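Local coordinates for protein cellulose synthase 1 (Gluconacetobacter xylinus, PDB 4I86) that contains a PilZ domain, a small beta-barrel regulatory module of the family that binds cyclic di-GMP, at residues Thr33-Leu36 with Ala41-Lys44; Tyr58-Thr61 with Glu66-Ile69; Arg73-Arg76 with Gly82-Ile85; Phe84-Asp89 with Phe95-Leu100. All coordinates share one frame; numbering follows the deposited sequence.

Contact 1: Thr33-Leu36 with Ala41-Lys44; sequences TEDL and AAVK
The two flat groups here are the carboxylates of D35 and E34, and both lean on the backbone or methyl surface of 41-44 rather than on another flat group. D35 has its CG tucked between its backbone N and carbonyl carbon (chi1 70°), which swings the carboxylate over A42; OD1 ends 2.9 Å from A42 CB, too close to be comfortable, so its exact rotation is doubtful. E34, extended beyond CG, reaches toward the backbone of V43 and K44, and its OE2 stops 3.4 Å from K44 N at an angle too poor for a hydrogen bond. A classic beta bulge brings both residues opposite A42, at the corner where the chain turns. E34 N gives A42 O a short bond of 2.6 Å, whereas D35 N reaches the same oxygen only weakly, at 3.4 Å. In return A42 N donates almost straight to D35 O at 3.0 Å. T33, L36, A41 and V43 share the face opposite D35 and A42; there L36 CD2 rests on A41 CB at 3.6 Å. This inner face of the PilZ barrel meets V18 through T33 and V43, W86 through L36 and A41, and L100 and L104 of helix 91-105 through L36, while T33 OG1 is hydrogen-bonded to A14 O and I16 N.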
loop_
_atom_site.group_PDB
_atom_site.type_symbol
_atom_site.label_atom_id
_atom_site.label_comp_id
_atom_site.label_asym_id
_atom_site.label_seq_id
_atom_site.Cartn_x
_atom_site.Cartn_y
_atom_site.Cartn_z
ATOM N N THR A 33 2.536 -3.718 -7.464
ATOM C CA THR A 33 1.298 -2.961 -7.380
ATOM C C THR A 33 0.471 -3.148 -8.647
ATOM O O THR A 33 1.006 -3.501 -9.702
ATOM C CB THR A 33 1.569 -1.471 -7.174
ATOM O OG1 THR A 33 2.279 -0.954 -8.314
ATOM C CG2 THR A 33 2.390 -1.268 -5.904
ATOM N N GLU A 34 -0.830 -2.893 -8.536
ATOM C CA GLU A 34 -1.708 -2.865 -9.702
ATOM C C GLU A 34 -2.217 -1.442 -9.903
ATOM O O GLU A 34 -2.193 -0.896 -11.009
ATOM C CB GLU A 34 -2.871 -3.836 -9.502
ATOM C CG GLU A 34 -2.435 -5.294 -9.432
ATOM C CD GLU A 34 -3.561 -6.214 -9.010
ATOM O OE1 GLU A 34 -4.728 -5.768 -9.051
ATOM O OE2 GLU A 34 -3.280 -7.371 -8.628
ATOM N N ASP A 35 -2.664 -0.829 -8.814
ATOM C CA ASP A 35 -3.035 0.572 -8.857
ATOM C C ASP A 35 -2.766 1.200 -7.503
ATOM O O ASP A 35 -2.699 0.504 -6.485
ATOM C CB ASP A 35 -4.507 0.726 -9.200
ATOM C CG ASP A 35 -5.405 0.271 -8.070
ATOM O OD1 ASP A 35 -5.858 -0.886 -8.124
ATOM O OD2 ASP A 35 -5.641 1.055 -7.120
ATOM N N LEU A 36 -2.600 2.515 -7.500
ATOM C CA LEU A 36 -2.399 3.265 -6.272
ATOM C C LEU A 36 -3.372 4.420 -6.325
ATOM O O LEU A 36 -3.680 4.914 -7.397
ATOM C CB LEU A 36 -0.962 3.790 -6.188
ATOM C CG LEU A 36 0.081 2.684 -5.995
ATOM C CD1 LEU A 36 1.474 3.181 -6.260
ATOM C CD2 LEU A 36 0.006 2.146 -4.594
ATOM N N ALA A 41 -4.066 1.014 -1.964
ATOM C CA ALA A 41 -3.326 0.277 -2.984
ATOM C C ALA A 41 -4.011 -1.029 -3.349
ATOM O O ALA A 41 -4.683 -1.638 -2.523
ATOM C CB ALA A 41 -1.907 -0.001 -2.502
ATOM N N ALA A 42 -3.836 -1.458 -4.592
ATOM C CA ALA A 42 -4.167 -2.832 -4.966
ATOM C C ALA A 42 -2.873 -3.497 -5.395
ATOM O O ALA A 42 -2.160 -2.973 -6.252
ATOM C CB ALA A 42 -5.200 -2.869 -6.099
ATOM N N VAL A 43 -2.566 -4.643 -4.794
ATOM C CA VAL A 43 -1.277 -5.291 -5.040
ATOM C C VAL A 43 -1.393 -6.750 -5.493
ATOM O O VAL A 43 -2.147 -7.539 -4.907
ATOM C CB VAL A 43 -0.388 -5.267 -3.779
ATOM C CG1 VAL A 43 1.017 -5.809 -4.097
ATOM C CG2 VAL A 43 -0.314 -3.848 -3.189
ATOM N N LYS A 44 -0.638 -7.115 -6.530
ATOM C CA LYS A 44 -0.538 -8.529 -6.903
ATOM C C LYS A 44 0.359 -9.236 -5.892
ATOM O O LYS A 44 1.570 -8.997 -5.832
ATOM C CB LYS A 44 0.013 -8.706 -8.316
ATOM C CG LYS A 44 -0.107 -10.139 -8.851
ATOM C CD LYS A 44 0.431 -10.234 -10.285
ATOM C CE LYS A 44 0.933 -11.638 -10.613
ATOM N NZ LYS A 44 1.664 -11.672 -11.920
#

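Contact 2: Tyr58-Thr61 with Glu66-Ile69; sequences YIRT and EELI
R60 and E67 meet with their flat ends turned nearly square to one another, the guanidinium and carboxylate planes lying 83° apart. The arginine chain runs straight from CG to NE and presents its NE side: NE donates to E67 OE2 at 2.6 Å and NH2 to that same oxygen at 2.7 Å, so two nitrogens converge on a single atom. OE2 lies in the guanidinium plane. On the acid's side the geometry is less regular: both nitrogens come to the anti side of OE2, tilted out of the carboxylate plane and from opposite faces of it. E67 reaches the place with CG anti to its backbone N (chi1 -175°) and the rest of its chain extended. The third guanidinium nitrogen, NH1, has a second partner, a salt bridge to E19 on the neighbouring strand 17-22. All this lies on the outer side of a beta hairpin, strands 55-63 and 66-77 of the PilZ barrel, running antiparallel. Within these segments T61 and L68 are a hydrogen-bonded pair: L68 N to T61 O at 2.9 Å is practically straight, and T61 N returns to L68 O at 3.1 Å. R60 and I69 are the adjoining non-hydrogen-bonded pair, their side chains slanting across each other with CG of R60 4.1 Å from CG1 of I69. On the reverse face L68 packs against R99 and L100 of helix 91-105, and T61 OG1 bonds to P17 O.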
loop_
_atom_site.group_PDB
_atom_site.type_symbol
_atom_site.label_atom_id
_atom_site.label_comp_id
_atom_site.label_asym_id
_atom_site.label_seq_id
_atom_site.Cartn_x
_atom_site.Cartn_y
_atom_site.Cartn_z
ATOM N N TYR A 58 2.863 -2.569 7.136
ATOM C CA TYR A 58 3.722 -1.549 6.575
ATOM C C TYR A 58 3.991 -1.966 5.151
ATOM O O TYR A 58 4.229 -3.151 4.886
ATOM C CB TYR A 58 5.036 -1.414 7.372
ATOM C CG TYR A 58 4.832 -0.971 8.805
ATOM C CD1 TYR A 58 4.438 0.325 9.093
ATOM C CD2 TYR A 58 5.027 -1.847 9.869
ATOM C CE1 TYR A 58 4.244 0.745 10.398
ATOM C CE2 TYR A 58 4.833 -1.427 11.195
ATOM C CZ TYR A 58 4.444 -0.132 11.441
ATOM O OH TYR A 58 4.248 0.309 12.732
ATOM N N ILE A 59 3.920 -1.002 4.234
ATOM C CA ILE A 59 4.234 -1.245 2.837
ATOM C C ILE A 59 5.508 -0.481 2.485
ATOM O O ILE A 59 5.644 0.700 2.801
ATOM C CB ILE A 59 3.077 -0.807 1.914
ATOM C CG1 ILE A 59 1.830 -1.651 2.200
ATOM C CG2 ILE A 59 3.471 -0.920 0.457
ATOM C CD1 ILE A 59 0.690 -1.362 1.284
ATOM N N ARG A 60 6.464 -1.177 1.877
ATOM C CA ARG A 60 7.719 -0.544 1.503
ATOM C C ARG A 60 7.930 -0.665 0.002
ATOM O O ARG A 60 7.629 -1.694 -0.605
ATOM C CB ARG A 60 8.882 -1.176 2.261
ATOM C CG ARG A 60 10.249 -0.649 1.845
ATOM C CD ARG A 60 11.350 -1.199 2.718
ATOM N NE ARG A 60 12.630 -0.580 2.377
ATOM C CZ ARG A 60 13.483 -1.079 1.487
ATOM N NH1 ARG A 60 13.192 -2.209 0.854
ATOM N NH2 ARG A 60 14.623 -0.444 1.229
ATOM N N THR A 61 8.448 0.392 -0.601
ATOM C CA THR A 61 8.763 0.353 -2.019
ATOM C C THR A 61 9.749 1.460 -2.302
ATOM O O THR A 61 10.129 2.214 -1.391
ATOM C CB THR A 61 7.481 0.533 -2.883
ATOM O OG1 THR A 61 7.794 0.334 -4.267
ATOM C CG2 THR A 61 6.863 1.935 -2.675
ATOM N N GLU A 66 13.928 7.073 -4.124
ATOM C CA GLU A 66 13.546 7.303 -2.734
ATOM C C GLU A 66 12.846 6.084 -2.126
ATOM O O GLU A 66 11.989 5.461 -2.756
ATOM C CB GLU A 66 12.629 8.531 -2.621
ATOM C CG GLU A 66 13.290 9.864 -2.982
ATOM C CD GLU A 66 12.282 10.903 -3.475
ATOM O OE1 GLU A 66 11.135 10.929 -2.964
ATOM O OE2 GLU A 66 12.634 11.693 -4.386
ATOM N N GLU A 67 13.215 5.747 -0.897
ATOM C CA GLU A 67 12.499 4.715 -0.158
ATOM C C GLU A 67 11.199 5.311 0.409
ATOM O O GLU A 67 11.210 6.392 1.011
ATOM C CB GLU A 67 13.378 4.182 0.976
ATOM C CG GLU A 67 12.805 3.025 1.759
ATOM C CD GLU A 67 13.704 2.645 2.939
ATOM O OE1 GLU A 67 14.082 3.556 3.721
ATOM O OE2 GLU A 67 14.031 1.444 3.080
ATOM N N LEU A 68 10.077 4.626 0.192
ATOM C CA LEU A 68 8.801 5.072 0.753
ATOM C C LEU A 68 8.262 3.986 1.658
ATOM O O LEU A 68 8.077 2.846 1.226
ATOM C CB LEU A 68 7.769 5.367 -0.346
ATOM C CG LEU A 68 8.228 6.330 -1.443
ATOM C CD1 LEU A 68 7.144 6.520 -2.494
ATOM C CD2 LEU A 68 8.626 7.664 -0.837
ATOM N N ILE A 69 7.982 4.338 2.908
ATOM C CA ILE A 69 7.431 3.367 3.846
ATOM C C ILE A 69 6.098 3.887 4.363
ATOM O O ILE A 69 6.043 4.957 4.964
ATOM C CB ILE A 69 8.416 3.106 5.020
ATOM C CG1 ILE A 69 9.706 2.509 4.466
ATOM C CG2 ILE A 69 7.743 2.197 6.065
ATOM C CD1 ILE A 69 10.905 2.617 5.360
#

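Contact 3: Arg73-Arg76 with Gly82-Ile85; sequences RIIR and GIFI
I83 O takes the shortest polar bond of this pairing, from I75 N at 2.8 Å and almost perfectly straight (177°). One step on, I83 N donates to R76 O at 2.9 Å, so I75 and R76 together face the single residue I83: a classic beta bulge in the hairpin of strands 66-77 and 82-86. Beyond it the register is regular, with R73 and I85 exchanging bonds in both directions. I75 has its CG1 between the backbone N and the carbonyl carbon (chi1 59°), which brings CG1 beside I83 O; its CD1 then touches I83 CG2 at 3.8 Å, while the other branch, I75 CG2, meets I85 CG1 at 3.9 Å. On the other face I74 lies over the ring of F84, CG1 being 4.2 Å from the centroid and 26° off the normal, a CH-pi contact backed by I74 CB at 3.5 Å from F84 CE1. V57 and I59 of strand 55-63 also pack on F84. Across these segments, then, main-chain hydrogen bonds hold the strands together, and the side chains add apolar and CH-pi contact without a polar bond of their own.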
loop_
_atom_site.group_PDB
_atom_site.type_symbol
_atom_site.label_atom_id
_atom_site.label_comp_id
_atom_site.label_asym_id
_atom_site.label_seq_id
_atom_site.Cartn_x
_atom_site.Cartn_y
_atom_site.Cartn_z
ATOM N N ARG A 73 -3.590 -0.688 6.184
ATOM C CA ARG A 73 -4.396 -1.780 6.685
ATOM C C ARG A 73 -4.747 -2.668 5.499
ATOM O O ARG A 73 -5.275 -2.171 4.509
ATOM C CB ARG A 73 -5.659 -1.224 7.371
ATOM C CG ARG A 73 -5.472 -0.974 8.874
ATOM C CD ARG A 73 -6.692 -0.388 9.567
ATOM N NE ARG A 73 -6.743 1.068 9.449
ATOM C CZ ARG A 73 -7.488 1.870 10.212
ATOM N NH1 ARG A 73 -8.258 1.365 11.177
ATOM N NH2 ARG A 73 -7.454 3.186 10.010
ATOM N N ILE A 74 -4.416 -3.959 5.563
ATOM C CA ILE A 74 -4.911 -4.859 4.526
ATOM C C ILE A 74 -6.385 -5.131 4.832
ATOM O O ILE A 74 -6.751 -5.400 5.979
ATOM C CB ILE A 74 -4.081 -6.183 4.374
ATOM C CG1 ILE A 74 -4.581 -6.981 3.156
ATOM C CG2 ILE A 74 -4.136 -7.025 5.646
ATOM C CD1 ILE A 74 -3.591 -7.993 2.608
ATOM N N ILE A 75 -7.241 -5.010 3.823
ATOM C CA ILE A 75 -8.673 -5.148 4.070
ATOM C C ILE A 75 -9.273 -6.358 3.353
ATOM O O ILE A 75 -10.302 -6.885 3.772
ATOM C CB ILE A 75 -9.458 -3.849 3.712
ATOM C CG1 ILE A 75 -9.261 -3.470 2.245
ATOM C CG2 ILE A 75 -9.041 -2.689 4.633
ATOM C CD1 ILE A 75 -10.272 -2.436 1.727
ATOM N N ARG A 76 -8.633 -6.792 2.272
ATOM C CA ARG A 76 -9.038 -8.014 1.582
ATOM C C ARG A 76 -7.834 -8.712 0.970
ATOM O O ARG A 76 -6.865 -8.062 0.570
ATOM C CB ARG A 76 -10.061 -7.718 0.480
ATOM C CG ARG A 76 -10.803 -8.952 -0.024
ATOM C CD ARG A 76 -11.167 -8.819 -1.498
ATOM N NE ARG A 76 -10.025 -9.092 -2.374
ATOM C CZ ARG A 76 -9.985 -10.068 -3.280
ATOM N NH1 ARG A 76 -11.034 -10.868 -3.447
ATOM N NH2 ARG A 76 -8.898 -10.239 -4.025
ATOM N N GLY A 82 -4.041 -8.312 -3.080
ATOM C CA GLY A 82 -4.225 -7.745 -1.753
ATOM C C GLY A 82 -4.719 -6.311 -1.896
ATOM O O GLY A 82 -4.186 -5.545 -2.711
ATOM N N ILE A 83 -5.749 -5.949 -1.128
ATOM C CA ILE A 83 -6.290 -4.584 -1.168
ATOM C C ILE A 83 -6.000 -3.864 0.138
ATOM O O ILE A 83 -6.264 -4.393 1.227
ATOM C CB ILE A 83 -7.819 -4.544 -1.410
ATOM C CG1 ILE A 83 -8.202 -5.356 -2.656
ATOM C CG2 ILE A 83 -8.304 -3.081 -1.488
ATOM C CD1 ILE A 83 -7.570 -4.866 -3.951
ATOM N N PHE A 84 -5.488 -2.639 0.033
ATOM C CA PHE A 84 -5.090 -1.894 1.227
ATOM C C PHE A 84 -5.709 -0.501 1.259
ATOM O O PHE A 84 -6.049 0.061 0.223
ATOM C CB PHE A 84 -3.562 -1.748 1.273
ATOM C CG PHE A 84 -2.814 -3.057 1.227
ATOM C CD1 PHE A 84 -2.295 -3.613 2.382
ATOM C CD2 PHE A 84 -2.624 -3.724 0.022
ATOM C CE1 PHE A 84 -1.608 -4.817 2.346
ATOM C CE2 PHE A 84 -1.934 -4.931 -0.018
ATOM C CZ PHE A 84 -1.430 -5.472 1.144
ATOM N N ILE A 85 -5.850 0.039 2.465
ATOM C CA ILE A 85 -6.116 1.456 2.651
ATOM C C ILE A 85 -4.970 2.067 3.455
ATOM O O ILE A 85 -4.504 1.469 4.417
ATOM C CB ILE A 85 -7.449 1.699 3.400
ATOM C CG1 ILE A 85 -7.462 0.927 4.722
ATOM C CG2 ILE A 85 -8.631 1.296 2.527
ATOM C CD1 ILE A 85 -8.669 1.229 5.596
#

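Contact 4: Phe84-Asp89 with Phe95-Leu100; sequences FIWTID and FSVIRL
W86 and V97 join the last strand of the PilZ beta barrel to the C-terminal helix that packs against it, and they do so entirely through hydrocarbon: no hydrogen bond crosses between 84-89 and 95-100. The indole face of W86 lies against the surface made by V97 and L100. The main bump is the forked end of V97. Its CG2 sits over one face of the indole, 3.8 Å above the plane and shifted toward the rim, 4.0 Å from the centroid of the five-membered ring, which makes a CH-pi contact. The second prong, CG1, stands anti to the backbone N of V97 (chi1 172°) and reaches along the pyrrole side, where it meets W86 CD1 at 3.6 Å. One helical turn further on, L100 offers the next bump: its CD2 comes to the far, six-membered end of the indole, 3.8 Å from CZ2 of W86, the two side chains crossing at about a right angle. V97 and L100 thus form a two-point ridge along the helix, and the long tryptophan ring spans both. From past the end of the strand, I88 CD1 comes to the flank of the methyl that covers the indole, a looser touch at 4.3 Å from V97 CG2. L70 of strand 66-77 adds to the same patch by touching both W86 and V97, and I59 packs on W86 from strand 55-63. The indole's one polar atom is not left to the helix: W86 NE1 is hydrogen-bonded to S37 O.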
loop_
_atom_site.group_PDB
_atom_site.type_symbol
_atom_site.label_atom_id
_atom_site.label_comp_id
_atom_site.label_asym_id
_atom_site.label_seq_id
_atom_site.Cartn_x
_atom_site.Cartn_y
_atom_site.Cartn_z
ATOM N N PHE A 84 -5.488 -2.639 0.033
ATOM C CA PHE A 84 -5.090 -1.894 1.227
ATOM C C PHE A 84 -5.709 -0.501 1.259
ATOM O O PHE A 84 -6.049 0.061 0.223
ATOM C CB PHE A 84 -3.562 -1.748 1.273
ATOM C CG PHE A 84 -2.814 -3.057 1.227
ATOM C CD1 PHE A 84 -2.295 -3.613 2.382
ATOM C CD2 PHE A 84 -2.624 -3.724 0.022
ATOM C CE1 PHE A 84 -1.608 -4.817 2.346
ATOM C CE2 PHE A 84 -1.934 -4.931 -0.018
ATOM C CZ PHE A 84 -1.430 -5.472 1.144
ATOM N N ILE A 85 -5.850 0.039 2.465
ATOM C CA ILE A 85 -6.116 1.456 2.651
ATOM C C ILE A 85 -4.970 2.067 3.455
ATOM O O ILE A 85 -4.504 1.469 4.417
ATOM C CB ILE A 85 -7.449 1.699 3.400
ATOM C CG1 ILE A 85 -7.462 0.927 4.722
ATOM C CG2 ILE A 85 -8.631 1.296 2.527
ATOM C CD1 ILE A 85 -8.669 1.229 5.596
ATOM N N TRP A 86 -4.501 3.241 3.051
ATOM C CA TRP A 86 -3.444 3.927 3.793
ATOM C C TRP A 86 -3.920 4.304 5.181
ATOM O O TRP A 86 -5.095 4.595 5.377
ATOM C CB TRP A 86 -3.017 5.196 3.056
ATOM C CG TRP A 86 -2.617 4.951 1.626
ATOM C CD1 TRP A 86 -3.155 5.523 0.512
ATOM C CD2 TRP A 86 -1.610 4.045 1.170
ATOM N NE1 TRP A 86 -2.531 5.043 -0.616
ATOM C CE2 TRP A 86 -1.577 4.133 -0.235
ATOM C CE3 TRP A 86 -0.718 3.178 1.818
ATOM C CZ2 TRP A 86 -0.686 3.391 -1.002
ATOM C CZ3 TRP A 86 0.158 2.443 1.058
ATOM C CH2 TRP A 86 0.168 2.548 -0.342
ATOM N N THR A 87 -2.984 4.300 6.128
ATOM C CA THR A 87 -3.167 4.814 7.479
ATOM C C THR A 87 -2.349 6.102 7.582
ATOM O O THR A 87 -1.133 6.080 7.415
ATOM C CB THR A 87 -2.579 3.829 8.516
ATOM O OG1 THR A 87 -3.318 2.598 8.497
ATOM C CG2 THR A 87 -2.642 4.419 9.902
ATOM N N ILE A 88 -3.002 7.221 7.862
ATOM C CA ILE A 88 -2.320 8.509 7.869
ATOM C C ILE A 88 -2.498 9.199 9.223
ATOM O O ILE A 88 -3.576 9.723 9.523
ATOM C CB ILE A 88 -2.885 9.433 6.756
ATOM C CG1 ILE A 88 -2.793 8.761 5.378
ATOM C CG2 ILE A 88 -2.148 10.775 6.744
ATOM C CD1 ILE A 88 -3.218 9.657 4.216
ATOM N N ASP A 89 -1.447 9.213 10.036
ATOM C CA ASP A 89 -1.549 9.770 11.389
ATOM C C ASP A 89 -0.739 11.046 11.576
ATOM O O ASP A 89 -0.662 11.580 12.689
ATOM C CB ASP A 89 -1.066 8.749 12.421
ATOM C CG ASP A 89 -1.906 7.496 12.439
ATOM O OD1 ASP A 89 -3.146 7.592 12.283
ATOM O OD2 ASP A 89 -1.318 6.413 12.620
ATOM N N PHE A 95 2.106 12.986 3.228
ATOM C CA PHE A 95 2.931 13.331 2.077
ATOM C C PHE A 95 3.717 12.185 1.467
ATOM O O PHE A 95 4.133 12.276 0.314
ATOM C CB PHE A 95 3.844 14.528 2.373
ATOM C CG PHE A 95 3.129 15.847 2.310
ATOM C CD1 PHE A 95 2.762 16.389 1.089
ATOM C CD2 PHE A 95 2.799 16.529 3.468
ATOM C CE1 PHE A 95 2.077 17.605 1.025
ATOM C CE2 PHE A 95 2.127 17.750 3.412
ATOM C CZ PHE A 95 1.770 18.281 2.185
ATOM N N SER A 96 3.909 11.103 2.210
ATOM C CA SER A 96 4.513 9.922 1.604
ATOM C C SER A 96 3.531 9.345 0.608
ATOM O O SER A 96 3.908 8.950 -0.492
ATOM C CB SER A 96 4.859 8.877 2.657
ATOM O OG SER A 96 5.833 9.404 3.537
ATOM N N VAL A 97 2.257 9.324 0.992
ATOM C CA VAL A 97 1.198 8.862 0.097
ATOM C C VAL A 97 1.123 9.754 -1.139
ATOM O O VAL A 97 1.047 9.255 -2.249
ATOM C CB VAL A 97 -0.176 8.825 0.793
ATOM C CG1 VAL A 97 -1.299 8.519 -0.230
ATOM C CG2 VAL A 97 -0.163 7.796 1.910
ATOM N N ILE A 98 1.139 11.072 -0.937
ATOM C CA ILE A 98 1.133 12.024 -2.047
ATOM C C ILE A 98 2.344 11.799 -2.965
ATOM O O ILE A 98 2.210 11.758 -4.196
ATOM C CB ILE A 98 1.079 13.498 -1.542
ATOM C CG1 ILE A 98 -0.263 13.792 -0.868
ATOM C CG2 ILE A 98 1.369 14.482 -2.663
ATOM C CD1 ILE A 98 -0.356 15.181 -0.206
ATOM N N ARG A 99 3.529 11.651 -2.378
ATOM C CA ARG A 99 4.739 11.476 -3.186
ATOM C C ARG A 99 4.644 10.236 -4.071
ATOM O O ARG A 99 5.062 10.260 -5.220
ATOM C CB ARG A 99 5.994 11.381 -2.302
ATOM C CG ARG A 99 6.485 12.724 -1.764
ATOM C CD ARG A 99 7.908 12.599 -1.167
ATOM N NE ARG A 99 7.878 12.064 0.181
ATOM C CZ ARG A 99 8.670 11.100 0.632
ATOM N NH1 ARG A 99 9.588 10.554 -0.151
ATOM N NH2 ARG A 99 8.542 10.693 1.882
ATOM N N LEU A 100 4.131 9.148 -3.505
ATOM C CA LEU A 100 3.909 7.904 -4.230
ATOM C C LEU A 100 2.917 8.054 -5.377
ATOM O O LEU A 100 3.241 7.755 -6.529
ATOM C CB LEU A 100 3.404 6.819 -3.276
ATOM C CG LEU A 100 3.062 5.433 -3.849
ATOM C CD1 LEU A 100 4.256 4.818 -4.592
ATOM C CD2 LEU A 100 2.572 4.483 -2.735
#

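How the contacts relate
Contacts 1, 2 and 3 are antiparallel hairpin pairings within one barrel sheet, whereas contact 4 sets a helix against it. Contact 4 is buried, and contact 1 is so on the whole, though it too carries charged residues, E34, D35 and K44; contacts 2 and 3 are more open. Contacts 1 and 3 both contain a classic bulge and lie next to each other, V43 O and A41 O pairing with G82 N and F84 N. Contact 2 differs in its side-chain salt bridge. Contacts 2 and 3 use different parts of strand 66-77, and contacts 3 and 4 share strand 82-86 through F84 and I85. Helix 91-105 also packs on the inner side of contacts 1 and 2, and R99 pairs with E66.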